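Local coordinates for intestinal fatty acid binding protein (Rattus norvegicus, PDB 1ICM), which binds long-chain fatty acids such as myristate inside its beta-barrel and probably serves to carry them within intestinal cells, at residues E19-N24 with Y70-G75; Q115-E120 with A124-K129. All coordinates share one frame; numbering follows the deposited sequence.

Contact 1: E19-N24 with Y70-G75. With MYR (myristic acid), chain B.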
ATOM      1  N   GLU A  19     -10.886   9.480   4.458  1.00 10.39           N
ATOM      2  CA  GLU A  19     -12.282   9.901   4.681  1.00 13.54           C
ATOM      3  C   GLU A  19     -13.200   9.233   3.654  1.00 14.65           C
ATOM      4  O   GLU A  19     -14.258   8.709   3.973  1.00 16.27           O
ATOM      5  CB  GLU A  19     -12.390  11.424   4.525  1.00 11.85           C
ATOM      6  CG  GLU A  19     -13.796  12.024   4.651  1.00 22.92           C
ATOM      7  CD  GLU A  19     -13.729  13.542   4.722  1.00 40.15           C
ATOM      8  OE1 GLU A  19     -13.599  14.105   3.537  1.00 50.78           O
ATOM      9  OE2 GLU A  19     -13.758  14.192   5.754  1.00 44.17           O
ATOM     10  N   LYS A  20     -12.777   9.212   2.389  1.00 14.32           N
ATOM     11  CA  LYS A  20     -13.538   8.581   1.314  1.00 17.93           C
ATOM     12  C   LYS A  20     -13.798   7.091   1.496  1.00 14.75           C
ATOM     13  O   LYS A  20     -14.846   6.548   1.130  1.00 15.12           O
ATOM     14  CB  LYS A  20     -12.806   8.823  -0.004  1.00 25.04           C
ATOM     15  CG  LYS A  20     -13.673   8.801  -1.254  1.00 25.20           C
ATOM     16  CD  LYS A  20     -14.534  10.034  -1.481  1.00 29.15           C
ATOM     17  CE  LYS A  20     -15.455   9.858  -2.687  1.00 31.67           C
ATOM     18  NZ  LYS A  20     -16.196  11.090  -2.971  1.00 35.27           N
ATOM     19  N   MET A  21     -12.806   6.411   2.072  1.00 11.65           N
ATOM     20  CA  MET A  21     -12.813   4.986   2.357  1.00 10.65           C
ATOM     21  C   MET A  21     -13.748   4.657   3.501  1.00 12.68           C
ATOM     22  O   MET A  21     -14.057   3.484   3.675  1.00 15.97           O
ATOM     23  CB  MET A  21     -11.404   4.443   2.685  1.00 14.13           C
ATOM     24  CG  MET A  21     -10.527   4.435   1.427  1.00 16.53           C
ATOM     25  SD  MET A  21     -10.772   2.955   0.402  1.00 20.29           S
ATOM     26  CE  MET A  21     -10.434   1.668   1.640  1.00 20.25           C
ATOM     27  N   GLY A  22     -14.151   5.712   4.226  1.00 13.45           N
ATOM     28  CA  GLY A  22     -15.064   5.523   5.326  1.00 14.30           C
ATOM     29  C   GLY A  22     -14.386   5.521   6.698  1.00 21.06           C
ATOM     30  O   GLY A  22     -14.981   5.069   7.671  1.00 23.14           O
ATOM     31  N   ILE A  23     -13.156   6.018   6.818  1.00 16.54           N
ATOM     32  CA  ILE A  23     -12.472   6.021   8.126  1.00 16.91           C
ATOM     33  C   ILE A  23     -12.805   7.254   8.949  1.00 13.25           C
ATOM     34  O   ILE A  23     -12.791   8.378   8.449  1.00 17.08           O
ATOM     35  CB  ILE A  23     -10.969   5.787   8.006  1.00 15.04           C
ATOM     36  CG1 ILE A  23     -10.697   4.346   7.582  1.00 18.82           C
ATOM     37  CG2 ILE A  23     -10.259   6.064   9.329  1.00 21.08           C
ATOM     38  CD1 ILE A  23     -10.329   4.213   6.112  1.00 26.42           C
ATOM     39  N   ASN A  24     -13.109   7.034  10.242  1.00 12.65           N
ATOM     40  CA  ASN A  24     -13.485   8.112  11.139  1.00 13.76           C
ATOM     41  C   ASN A  24     -12.425   9.168  11.429  1.00 18.46           C
ATOM     42  O   ASN A  24     -11.227   8.882  11.325  1.00 20.54           O
ATOM     43  CB  ASN A  24     -14.217   7.578  12.406  1.00 21.85           C
ATOM     44  CG  ASN A  24     -13.332   7.158  13.567  1.00 22.04           C
ATOM     45  OD1 ASN A  24     -12.367   7.878  13.880  1.00 27.35           O
ATOM     46  ND2 ASN A  24     -13.658   6.034  14.204  1.00 23.76           N
ATOM     47  N   TYR A  70      -6.009  -9.265   0.709  1.00 11.61           N
ATOM     48  CA  TYR A  70      -5.301  -8.496   1.697  1.00 11.14           C
ATOM     49  C   TYR A  70      -6.300  -7.670   2.506  1.00 16.32           C
ATOM     50  O   TYR A  70      -7.223  -7.100   1.957  1.00 16.18           O
ATOM     51  CB  TYR A  70      -4.338  -7.551   0.970  1.00 11.94           C
ATOM     52  CG  TYR A  70      -3.712  -6.468   1.832  1.00 13.89           C
ATOM     53  CD1 TYR A  70      -2.608  -6.726   2.643  1.00 13.31           C
ATOM     54  CD2 TYR A  70      -4.206  -5.165   1.794  1.00 11.12           C
ATOM     55  CE1 TYR A  70      -2.029  -5.725   3.421  1.00 13.10           C
ATOM     56  CE2 TYR A  70      -3.641  -4.155   2.563  1.00 12.58           C
ATOM     57  CZ  TYR A  70      -2.550  -4.429   3.387  1.00 11.10           C
ATOM     58  OH  TYR A  70      -1.996  -3.399   4.126  1.00 11.89           O
ATOM     59  N   SER A  71      -6.155  -7.579   3.819  1.00 15.81           N
ATOM     60  CA  SER A  71      -7.061  -6.771   4.629  1.00 15.71           C
ATOM     61  C   SER A  71      -6.380  -5.571   5.228  1.00 14.10           C
ATOM     62  O   SER A  71      -5.221  -5.619   5.651  1.00 15.75           O
ATOM     63  CB  SER A  71      -7.540  -7.500   5.879  1.00 27.31           C
ATOM     64  OG  SER A  71      -8.237  -8.666   5.498  1.00 34.95           O
ATOM     65  N   LEU A  72      -7.111  -4.485   5.286  1.00 12.76           N
ATOM     66  CA  LEU A  72      -6.625  -3.264   5.892  1.00 20.39           C
ATOM     67  C   LEU A  72      -6.670  -3.440   7.411  1.00 19.43           C
ATOM     68  O   LEU A  72      -7.300  -4.362   7.897  1.00 17.61           O
ATOM     69  CB  LEU A  72      -7.510  -2.062   5.564  1.00 24.58           C
ATOM     70  CG  LEU A  72      -7.686  -1.866   4.076  1.00 32.40           C
ATOM     71  CD1 LEU A  72      -8.271  -0.466   3.857  1.00 31.83           C
ATOM     72  CD2 LEU A  72      -6.316  -2.067   3.421  1.00 38.62           C
ATOM     73  N   ALA A  73      -5.997  -2.549   8.134  1.00 27.46           N
ATOM     74  CA  ALA A  73      -5.879  -2.554   9.586  1.00 26.48           C
ATOM     75  C   ALA A  73      -7.232  -2.584  10.259  1.00 28.45           C
ATOM     76  O   ALA A  73      -7.422  -3.189  11.324  1.00 28.98           O
ATOM     77  CB  ALA A  73      -5.160  -1.288  10.008  1.00 24.83           C
ATOM     78  N   ASP A  74      -8.167  -1.921   9.594  1.00 25.19           N
ATOM     79  CA  ASP A  74      -9.534  -1.853  10.089  1.00 28.72           C
ATOM     80  C   ASP A  74     -10.410  -3.027   9.718  1.00 27.08           C
ATOM     81  O   ASP A  74     -11.588  -2.957   9.986  1.00 29.17           O
ATOM     82  CB  ASP A  74     -10.311  -0.582   9.674  1.00 26.60           C
ATOM     83  CG  ASP A  74     -10.762  -0.558   8.247  1.00 36.67           C
ATOM     84  OD1 ASP A  74     -10.159  -1.442   7.501  1.00 38.54           O
ATOM     85  OD2 ASP A  74     -11.592   0.216   7.793  1.00 44.07           O
ATOM     86  N   GLY A  75      -9.890  -4.060   9.069  1.00 23.33           N
ATOM     87  CA  GLY A  75     -10.699  -5.176   8.663  1.00 17.88           C
ATOM     88  C   GLY A  75     -11.288  -5.127   7.233  1.00 12.76           C
ATOM     89  O   GLY A  75     -11.776  -6.175   6.814  1.00 20.32           O
TER
HETATM   90  C1  MYR B 133       1.245  -5.020  -0.444  1.00 27.61           C
HETATM   91  O1  MYR B 133       2.025  -4.548   0.470  1.00 24.74           O
HETATM   92  O2  MYR B 133       1.637  -5.159  -1.574  1.00 28.44           O
HETATM   93  C2  MYR B 133      -0.160  -5.390   0.020  1.00 24.53           C
HETATM   94  C3  MYR B 133      -1.278  -4.608  -0.642  1.00 27.21           C
HETATM   95  C4  MYR B 133      -1.250  -3.108  -0.370  1.00 29.37           C
HETATM   96  C5  MYR B 133      -2.415  -2.325  -0.976  1.00 28.92           C
HETATM   97  C6  MYR B 133      -2.524  -0.939  -0.337  1.00 31.92           C
HETATM   98  C7  MYR B 133      -3.935  -0.392  -0.186  1.00 31.57           C
HETATM   99  C8  MYR B 133      -4.106   0.249   1.190  1.00 30.64           C
HETATM  100  C9  MYR B 133      -4.791   1.594   1.115  1.00 32.29           C
HETATM  101  C10 MYR B 133      -4.514   2.485   2.314  1.00 36.89           C
HETATM  102  C11 MYR B 133      -5.618   2.372   3.346  1.00 43.89           C
HETATM  103  C12 MYR B 133      -5.311   2.938   4.721  1.00 48.14           C
HETATM  104  C13 MYR B 133      -6.469   2.646   5.661  1.00 56.15           C
HETATM  105  C14 MYR B 133      -6.403   3.349   7.006  1.00 62.28           C
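M21 and L72 meet where the helical lid of the fatty-acid-binding-protein barrel faces the turn after strand 68-71. M21 CE lies 3.8 Å from L72 CD1, and the two side chains cross at about a right angle. M21 bends at both chi2 and chi3, which brings its methyl group round to the leucine. This apolar part is the buried one. L72 also lines the pocket: its CD1 is 3.9 Å from MYR C11, and its CD2 touches the ligand near C8. Nearer the carboxylate end of the myristate, with CG anti to the backbone N (chi1 168°), the Y70 ring swings in and lays one face against the ligand, MYR C3 sitting 3.8 Å above the ring centre. Y70 OH is hydrogen-bonded to E51. An alanine at Y70 is likely to open a gap beside the first carbons of the fatty acid and leave E51 without this hydroxyl partner.

The outer side is looser. D74 is exposed on the type I turn L72 to G75, and its OD1 accepts from T76 N. I23 follows the Schellman motif that ends the helix at G22. I23 CG1 stays 4.2 Å from D74 OD2, while I23 CD1 is 4.1 Å from the terminal methyl, MYR C14.

Contact 2: Q115-E120 with A124-K129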
ATOM      1  N   GLN A 115       4.367   5.475  -3.210  1.00  9.56           N
ATOM      2  CA  GLN A 115       3.208   4.601  -3.314  1.00 10.54           C
ATOM      3  C   GLN A 115       2.014   5.493  -3.581  1.00 16.58           C
ATOM      4  O   GLN A 115       1.688   6.338  -2.740  1.00 12.24           O
ATOM      5  CB  GLN A 115       2.868   3.785  -2.044  1.00 13.53           C
ATOM      6  CG  GLN A 115       3.796   2.601  -1.783  1.00 21.20           C
ATOM      7  CD  GLN A 115       3.286   1.567  -0.779  1.00 22.44           C
ATOM      8  OE1 GLN A 115       3.914   0.422  -0.961  1.00 20.69           O
ATOM      9  NE2 GLN A 115       2.414   1.746   0.118  1.00 24.77           N
ATOM     10  N   THR A 116       1.362   5.338  -4.722  1.00 10.33           N
ATOM     11  CA  THR A 116       0.210   6.195  -5.002  1.00  8.66           C
ATOM     12  C   THR A 116      -1.041   5.317  -4.990  1.00 10.14           C
ATOM     13  O   THR A 116      -1.025   4.159  -5.451  1.00 10.46           O
ATOM     14  CB  THR A 116       0.344   6.745  -6.440  1.00  8.04           C
ATOM     15  OG1 THR A 116       1.515   7.513  -6.484  1.00 10.25           O
ATOM     16  CG2 THR A 116      -0.735   7.764  -6.783  1.00 12.05           C
ATOM     17  N   TYR A 117      -2.136   5.898  -4.506  1.00  7.32           N
ATOM     18  CA  TYR A 117      -3.410   5.185  -4.530  1.00 12.25           C
ATOM     19  C   TYR A 117      -4.498   6.074  -5.174  1.00  7.75           C
ATOM     20  O   TYR A 117      -4.500   7.310  -5.059  1.00  8.36           O
ATOM     21  CB  TYR A 117      -3.977   4.891  -3.108  1.00 15.85           C
ATOM     22  CG  TYR A 117      -3.031   4.393  -2.023  1.00 17.47           C
ATOM     23  CD1 TYR A 117      -2.325   3.199  -2.196  1.00 18.82           C
ATOM     24  CD2 TYR A 117      -2.877   5.085  -0.819  1.00 19.40           C
ATOM     25  CE1 TYR A 117      -1.463   2.714  -1.208  1.00 20.64           C
ATOM     26  CE2 TYR A 117      -2.034   4.601   0.188  1.00 21.25           C
ATOM     27  CZ  TYR A 117      -1.311   3.421  -0.014  1.00 27.25           C
ATOM     28  OH  TYR A 117      -0.455   2.936   0.955  1.00 35.20           O
ATOM     29  N   THR A 118      -5.493   5.422  -5.757  1.00  8.21           N
ATOM     30  CA  THR A 118      -6.653   6.156  -6.253  1.00  8.98           C
ATOM     31  C   THR A 118      -7.904   5.356  -5.858  1.00  6.34           C
ATOM     32  O   THR A 118      -7.955   4.125  -5.933  1.00  8.16           O
ATOM     33  CB  THR A 118      -6.720   6.406  -7.787  1.00 16.37           C
ATOM     34  OG1 THR A 118      -6.653   5.148  -8.439  1.00 16.88           O
ATOM     35  CG2 THR A 118      -5.581   7.299  -8.274  1.00 16.33           C
ATOM     36  N   TYR A 119      -8.924   6.108  -5.470  1.00  8.03           N
ATOM     37  CA  TYR A 119     -10.182   5.499  -5.084  1.00  7.72           C
ATOM     38  C   TYR A 119     -11.314   6.530  -5.239  1.00  7.51           C
ATOM     39  O   TYR A 119     -11.212   7.655  -4.714  1.00 10.53           O
ATOM     40  CB  TYR A 119     -10.132   5.040  -3.611  1.00  7.90           C
ATOM     41  CG  TYR A 119     -11.439   4.459  -3.107  1.00  6.92           C
ATOM     42  CD1 TYR A 119     -11.834   3.160  -3.441  1.00  5.12           C
ATOM     43  CD2 TYR A 119     -12.218   5.181  -2.212  1.00  7.87           C
ATOM     44  CE1 TYR A 119     -12.999   2.535  -2.992  1.00  6.76           C
ATOM     45  CE2 TYR A 119     -13.377   4.567  -1.727  1.00 11.88           C
ATOM     46  CZ  TYR A 119     -13.782   3.290  -2.124  1.00 13.18           C
ATOM     47  OH  TYR A 119     -14.930   2.723  -1.615  1.00 17.05           O
ATOM     48  N   GLU A 120     -12.325   6.157  -6.036  1.00 10.12           N
ATOM     49  CA  GLU A 120     -13.502   6.953  -6.284  1.00 10.47           C
ATOM     50  C   GLU A 120     -13.197   8.363  -6.629  1.00 11.95           C
ATOM     51  O   GLU A 120     -13.829   9.270  -6.121  1.00 14.05           O
ATOM     52  CB  GLU A 120     -14.403   6.946  -5.052  1.00 10.70           C
ATOM     53  CG  GLU A 120     -15.064   5.582  -4.857  1.00 13.71           C
ATOM     54  CD  GLU A 120     -16.032   5.328  -5.978  1.00 33.67           C
ATOM     55  OE1 GLU A 120     -17.102   6.090  -5.875  1.00 43.02           O
ATOM     56  OE2 GLU A 120     -15.839   4.512  -6.866  1.00 36.36           O
ATOM     57  N   ALA A 124      -4.043   9.734  -3.445  1.00 12.45           N
ATOM     58  CA  ALA A 124      -3.245   9.996  -2.246  1.00 11.76           C
ATOM     59  C   ALA A 124      -1.870   9.389  -2.499  1.00 14.67           C
ATOM     60  O   ALA A 124      -1.741   8.438  -3.272  1.00 13.04           O
ATOM     61  CB  ALA A 124      -3.777   9.271  -1.020  1.00 13.24           C
ATOM     62  N   LYS A 125      -0.829   9.884  -1.831  1.00 12.40           N
ATOM     63  CA  LYS A 125       0.489   9.271  -1.942  1.00 11.84           C
ATOM     64  C   LYS A 125       1.106   9.162  -0.538  1.00 16.64           C
ATOM     65  O   LYS A 125       0.859   9.998   0.380  1.00 14.52           O
ATOM     66  CB  LYS A 125       1.485  10.155  -2.663  1.00 15.91           C
ATOM     67  CG  LYS A 125       0.996  10.702  -3.979  1.00 20.01           C
ATOM     68  CD  LYS A 125       2.197  10.821  -4.896  1.00 28.68           C
ATOM     69  CE  LYS A 125       2.104  12.007  -5.837  1.00 41.14           C
ATOM     70  NZ  LYS A 125       0.892  12.033  -6.666  1.00 48.53           N
ATOM     71  N   ARG A 126       1.939   8.129  -0.414  1.00 10.40           N
ATOM     72  CA  ARG A 126       2.765   7.876   0.764  1.00  9.67           C
ATOM     73  C   ARG A 126       4.188   7.746   0.224  1.00  8.76           C
ATOM     74  O   ARG A 126       4.413   6.900  -0.631  1.00  9.32           O
ATOM     75  CB  ARG A 126       2.374   6.639   1.551  1.00 12.39           C
ATOM     76  CG  ARG A 126       0.930   6.814   2.036  1.00 13.63           C
ATOM     77  CD  ARG A 126       0.638   6.067   3.337  1.00 15.30           C
ATOM     78  NE  ARG A 126       1.140   6.823   4.486  1.00 14.36           N
ATOM     79  CZ  ARG A 126       1.144   6.238   5.671  1.00 13.29           C
ATOM     80  NH1 ARG A 126       0.666   4.978   5.743  1.00 12.26           N
ATOM     81  NH2 ARG A 126       1.568   6.912   6.729  1.00 10.57           N
ATOM     82  N   ILE A 127       5.109   8.584   0.679  1.00  9.12           N
ATOM     83  CA  ILE A 127       6.499   8.492   0.197  1.00 11.61           C
ATOM     84  C   ILE A 127       7.445   7.955   1.282  1.00 13.22           C
ATOM     85  O   ILE A 127       7.449   8.462   2.411  1.00 11.75           O
ATOM     86  CB  ILE A 127       6.849   9.886  -0.309  1.00 11.59           C
ATOM     87  CG1 ILE A 127       5.889  10.251  -1.456  1.00 16.22           C
ATOM     88  CG2 ILE A 127       8.333   9.951  -0.705  1.00 11.39           C
ATOM     89  CD1 ILE A 127       5.831  11.736  -1.794  1.00 17.82           C
ATOM     90  N   PHE A 128       8.275   6.943   0.989  1.00 14.85           N
ATOM     91  CA  PHE A 128       9.172   6.333   1.959  1.00  9.59           C
ATOM     92  C   PHE A 128      10.638   6.596   1.666  1.00 16.30           C
ATOM     93  O   PHE A 128      10.972   6.771   0.485  1.00 18.79           O
ATOM     94  CB  PHE A 128       9.039   4.803   1.820  1.00  9.53           C
ATOM     95  CG  PHE A 128       7.617   4.307   2.043  1.00 13.61           C
ATOM     96  CD1 PHE A 128       6.583   4.550   1.126  1.00 15.26           C
ATOM     97  CD2 PHE A 128       7.291   3.590   3.197  1.00 13.29           C
ATOM     98  CE1 PHE A 128       5.274   4.094   1.354  1.00 14.67           C
ATOM     99  CE2 PHE A 128       5.992   3.134   3.455  1.00 13.76           C
ATOM    100  CZ  PHE A 128       4.977   3.389   2.524  1.00 12.49           C
ATOM    101  N   LYS A 129      11.484   6.620   2.708  1.00 12.95           N
ATOM    102  CA  LYS A 129      12.910   6.814   2.518  1.00 10.83           C
ATOM    103  C   LYS A 129      13.565   5.494   2.804  1.00 10.59           C
ATOM    104  O   LYS A 129      13.080   4.738   3.624  1.00 11.54           O
ATOM    105  CB  LYS A 129      13.506   7.867   3.424  1.00 13.91           C
ATOM    106  CG  LYS A 129      13.433   9.249   2.797  1.00 18.25           C
ATOM    107  CD  LYS A 129      13.940  10.284   3.785  1.00 26.60           C
ATOM    108  CE  LYS A 129      13.445  11.683   3.450  1.00 31.86           C
ATOM    109  NZ  LYS A 129      13.758  12.066   2.059  1.00 31.75           N
TER
HETATM  110  O   HOH W   1      -0.953   3.142   3.789  1.00 18.40           O
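Y117 OH is gripped by a glutamine amide of its own strand and by a water, in the antiparallel hairpin of strands 112-119 and 122-130. Q115 NE2 gives Y117 OH a weak bond of 3.2 Å, bent to 124° at the hydrogen. A water hydrogen-bonds to Y117 OH at 2.9 Å and accepts from R126 NH1, at the edge of the guanidinium and in its plane. The water thus joins the tyrosine to the arginine across the strands. The backbones pair regularly. Q115 and R126 form one hydrogen-bonded pair, and Y117 and A124 form the next. Y117 N to A124 O, at 2.9 Å and 170°, is the straightest of the four bonds. T116 and K125 form the non-hydrogen-bonded pair between them.

Q115, Y117, A124 and R126 share the face that looks into the barrel. F128 meets Q115 there: F128 CE1 is 3.8 Å from Q115 CG, and the ring and amide planes are 67° apart. Beyond CG the glutamine runs extended, which lays the amide alongside CE1 and CZ of the ring, and its OE1 accepts from R106 NE. Y117 CD2 packs 4.3 Å from A124 CB. On the other face T116 and K125 lie side by side, with T116 OG1 3.7 Å from K125 CD, and K125 NZ forms a salt bridge with E123.

R126 NE is hydrogen-bonded to N11 OD1, and R126 NH2 forms a salt bridge with D34. R106 NH2 is also hydrogen-bonded to the myristate. The buried polar groups therefore form a linked set, in which Q115 probably helps to position the arginine that binds the ligand.

In the fold
From the N terminus, strand 4-12 leads into the two short helices, and 19-24 ends the first of them. The chain then builds strands 37-43, 46-52 and 57-63 before 70-75 returns to the helix end. Contact 1 closes this long loop and ties the helical lid to the end of strand 68-71. Contact 2 comes later and neither nests with nor crosses it. It closes only a tight hairpin between the last two strands, and strand 122-130 then pairs with strand 4-12. Their centres are about 15 Å apart, yet they touch: M21 SD packs 3.7 Å from Y119 CD2. Both contacts border the myristate.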